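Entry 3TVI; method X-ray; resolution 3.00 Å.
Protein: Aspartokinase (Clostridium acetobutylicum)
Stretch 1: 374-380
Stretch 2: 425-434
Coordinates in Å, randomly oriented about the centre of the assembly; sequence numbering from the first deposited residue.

Stretch 1, residues 374-380: MALVATV
Stretch 2 425-434: DFEKAVKSIY

V377 lies at the centre of the contact between the strand 374-380 and the helix 426-434. Its CA-to-CB bond points toward the helix, its chi1 is t (-176°), and it loses 73 Å² to the other stretch, more than any other residue here. V377 CG1 lies 3.7 Å from I433 CD1, and V377 CG2 lies 4.1 Å from F426 CD1 and 4.4 Å from A429 CB; both methyls meet V430, its CG2 being 4.1 Å from V377 CG1 and 4.2 Å from V377 CG2. One branched side chain thus touches residues spread over two turns of helix, and A429, whose CA-to-CB bond points toward the strand, makes a looser contact with it.

The backbones run nearly parallel, with 16° between their N-to-C directions (signed crossing angle -16°) and a closest axial approach of 9.2 Å. The strand is extended, with phi from -104° to -126° and psi from 118° to 155°. Its alternation turns A375, V377 and T379 toward the helix and L376 and A378 away. The helix is held by i to i+4 bonds from A429 N to D425 O (2.8 Å) through Y434 N to V430 O (3.2 Å). In register, A375 CA is 6.2 Å from F426 CA, V377 CA 6.9 Å from V430 CA, and T379 CA 8.1 Å from I433 CA, so the spacing widens along the strand.

At the narrow end, F426 leaves its backbone sideways, but chi1 t (175°) and chi2 of 84° bring the ring nearer the strand. A375 CB approaches F426 CD1 at 3.5 Å, obliquely to the ring; the short alanine side chain accompanies the closest backbone approach in the register. At the wide end, I433 has chi1 m (-57°) and chi2 t (165°); its CA-to-CB bond points toward the strand, and it extends CD1 to V377. Its CG2 lies 4.4 Å from T379 CB, a looser contact; T379 has an off-well chi1 of 142°.

Polar atoms contribute little between the stretches. The CA-to-CB bond of L376 points away (chi1 m, -64°; chi2 t, -179°), yet L376 O lies 3.6 Å from F426 CE1, at the ring edge and near its plane, where the aryl hydrogens carry slight positive charge. No hydrogen bond crosses the interface, and the contact, which buries 284 Å², is mainly apolar. Beyond the contact, S432 OG (chi1 -24°) donates a very short 2.3 Å hydrogen bond to K428 O within the helix, while the amino groups of K428 and K431 bond elsewhere in the structure.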

# COMPACT_ATOMS: atom_id res chain seq x y z
N MSE B 374 -6.16 7.86 12.82
CA MSE B 374 -5.37 8.48 11.75
C MSE B 374 -6.31 9.25 10.85
O MSE B 374 -7.47 8.87 10.67
CB MSE B 374 -4.64 7.39 10.97
CG MSE B 374 -3.87 7.95 9.77
SE MSE B 374 -2.24 6.90 9.46
CE MSE B 374 -2.92 5.79 7.97
N ALA B 375 -5.80 10.35 10.30
CA ALA B 375 -6.47 11.06 9.22
C ALA B 375 -5.50 11.22 8.06
O ALA B 375 -4.27 11.19 8.25
CB ALA B 375 -6.96 12.42 9.71
N LEU B 376 -6.04 11.37 6.85
CA LEU B 376 -5.24 11.47 5.64
C LEU B 376 -5.34 12.87 5.08
O LEU B 376 -6.42 13.44 5.03
CB LEU B 376 -5.71 10.47 4.59
CG LEU B 376 -5.53 9.01 4.99
CD1 LEU B 376 -6.01 8.12 3.87
CD2 LEU B 376 -4.08 8.70 5.33
N VAL B 377 -4.20 13.42 4.69
CA VAL B 377 -4.14 14.72 4.04
C VAL B 377 -3.49 14.54 2.67
O VAL B 377 -2.34 14.11 2.56
CB VAL B 377 -3.37 15.75 4.88
CG1 VAL B 377 -3.42 17.13 4.22
CG2 VAL B 377 -3.95 15.81 6.28
N ALA B 378 -4.25 14.86 1.63
CA ALA B 378 -3.77 14.76 0.27
C ALA B 378 -3.49 16.15 -0.23
O ALA B 378 -4.37 17.01 -0.22
CB ALA B 378 -4.80 14.09 -0.62
N THR B 379 -2.26 16.38 -0.66
CA THR B 379 -1.89 17.67 -1.22
C THR B 379 -1.53 17.43 -2.69
O THR B 379 -0.70 16.57 -2.99
CB THR B 379 -0.82 18.38 -0.38
OG1 THR B 379 0.09 19.07 -1.23
CG2 THR B 379 -0.07 17.40 0.52
N VAL B 380 -2.19 18.16 -3.58
CA VAL B 380 -2.27 17.80 -5.00
C VAL B 380 -1.82 18.95 -5.89
O VAL B 380 -2.07 20.12 -5.58
CB VAL B 380 -3.72 17.40 -5.37
CG1 VAL B 380 -3.83 16.96 -6.81
CG2 VAL B 380 -4.20 16.29 -4.47
N ASP B 425 -4.63 16.18 15.00
CA ASP B 425 -3.78 17.12 14.25
C ASP B 425 -4.25 17.44 12.81
O ASP B 425 -3.68 18.30 12.14
CB ASP B 425 -2.33 16.59 14.22
CG ASP B 425 -1.63 16.69 15.57
OD1 ASP B 425 -2.20 17.31 16.51
OD2 ASP B 425 -0.51 16.17 15.71
N PHE B 426 -5.30 16.76 12.35
CA PHE B 426 -5.79 16.93 10.98
C PHE B 426 -5.89 18.40 10.58
O PHE B 426 -5.21 18.84 9.66
CB PHE B 426 -7.14 16.24 10.84
CG PHE B 426 -7.80 16.45 9.50
CD1 PHE B 426 -7.47 15.66 8.42
CD2 PHE B 426 -8.78 17.43 9.34
CE1 PHE B 426 -8.09 15.84 7.19
CE2 PHE B 426 -9.40 17.62 8.12
CZ PHE B 426 -9.05 16.82 7.04
N GLU B 427 -6.70 19.16 11.29
CA GLU B 427 -6.94 20.56 10.94
C GLU B 427 -5.68 21.41 11.06
O GLU B 427 -5.53 22.41 10.36
CB GLU B 427 -8.06 21.16 11.80
N LYS B 428 -4.78 21.01 11.95
CA LYS B 428 -3.52 21.73 12.16
C LYS B 428 -2.60 21.53 10.95
O LYS B 428 -2.00 22.48 10.44
CB LYS B 428 -2.83 21.22 13.43
CG LYS B 428 -1.88 22.20 14.11
CD LYS B 428 -1.47 21.66 15.47
CE LYS B 428 -0.47 22.55 16.19
NZ LYS B 428 0.31 21.81 17.23
N ALA B 429 -2.50 20.29 10.50
CA ALA B 429 -1.69 19.94 9.35
C ALA B 429 -2.14 20.72 8.11
O ALA B 429 -1.37 21.49 7.54
CB ALA B 429 -1.79 18.44 9.10
N VAL B 430 -3.40 20.51 7.73
CA VAL B 430 -3.99 21.18 6.56
C VAL B 430 -3.71 22.68 6.57
O VAL B 430 -3.35 23.25 5.54
CB VAL B 430 -5.52 20.98 6.49
CG1 VAL B 430 -6.07 21.63 5.23
CG2 VAL B 430 -5.88 19.50 6.53
N LYS B 431 -3.90 23.31 7.73
CA LYS B 431 -3.54 24.72 7.91
C LYS B 431 -2.09 24.93 7.48
O LYS B 431 -1.81 25.73 6.59
CB LYS B 431 -3.69 25.14 9.38
CG LYS B 431 -4.96 25.90 9.72
CD LYS B 431 -5.16 26.00 11.24
CE LYS B 431 -6.18 27.06 11.64
NZ LYS B 431 -7.58 26.74 11.24
N SER B 432 -1.19 24.17 8.10
CA SER B 432 0.25 24.35 7.93
C SER B 432 0.69 24.26 6.48
O SER B 432 1.55 25.02 6.04
CB SER B 432 1.02 23.28 8.72
OG SER B 432 0.23 22.77 9.78
N ILE B 433 0.10 23.33 5.75
CA ILE B 433 0.51 23.06 4.38
C ILE B 433 0.03 24.18 3.47
O ILE B 433 0.73 24.53 2.51
CB ILE B 433 -0.05 21.72 3.86
CG1 ILE B 433 0.40 20.57 4.76
CG2 ILE B 433 0.43 21.47 2.44
CD1 ILE B 433 -0.39 19.30 4.52
N TYR B 434 -1.15 24.73 3.76
CA TYR B 434 -1.68 25.86 2.99
C TYR B 434 -0.73 27.04 3.15
O TYR B 434 -0.27 27.62 2.16
CB TYR B 434 -3.10 26.25 3.44
CG TYR B 434 -3.71 27.41 2.65
CD1 TYR B 434 -3.32 28.73 2.89
CD2 TYR B 434 -4.67 27.19 1.68
CE1 TYR B 434 -3.86 29.79 2.17
CE2 TYR B 434 -5.22 28.24 0.95
CZ TYR B 434 -4.81 29.54 1.20
OH TYR B 434 -5.35 30.58 0.49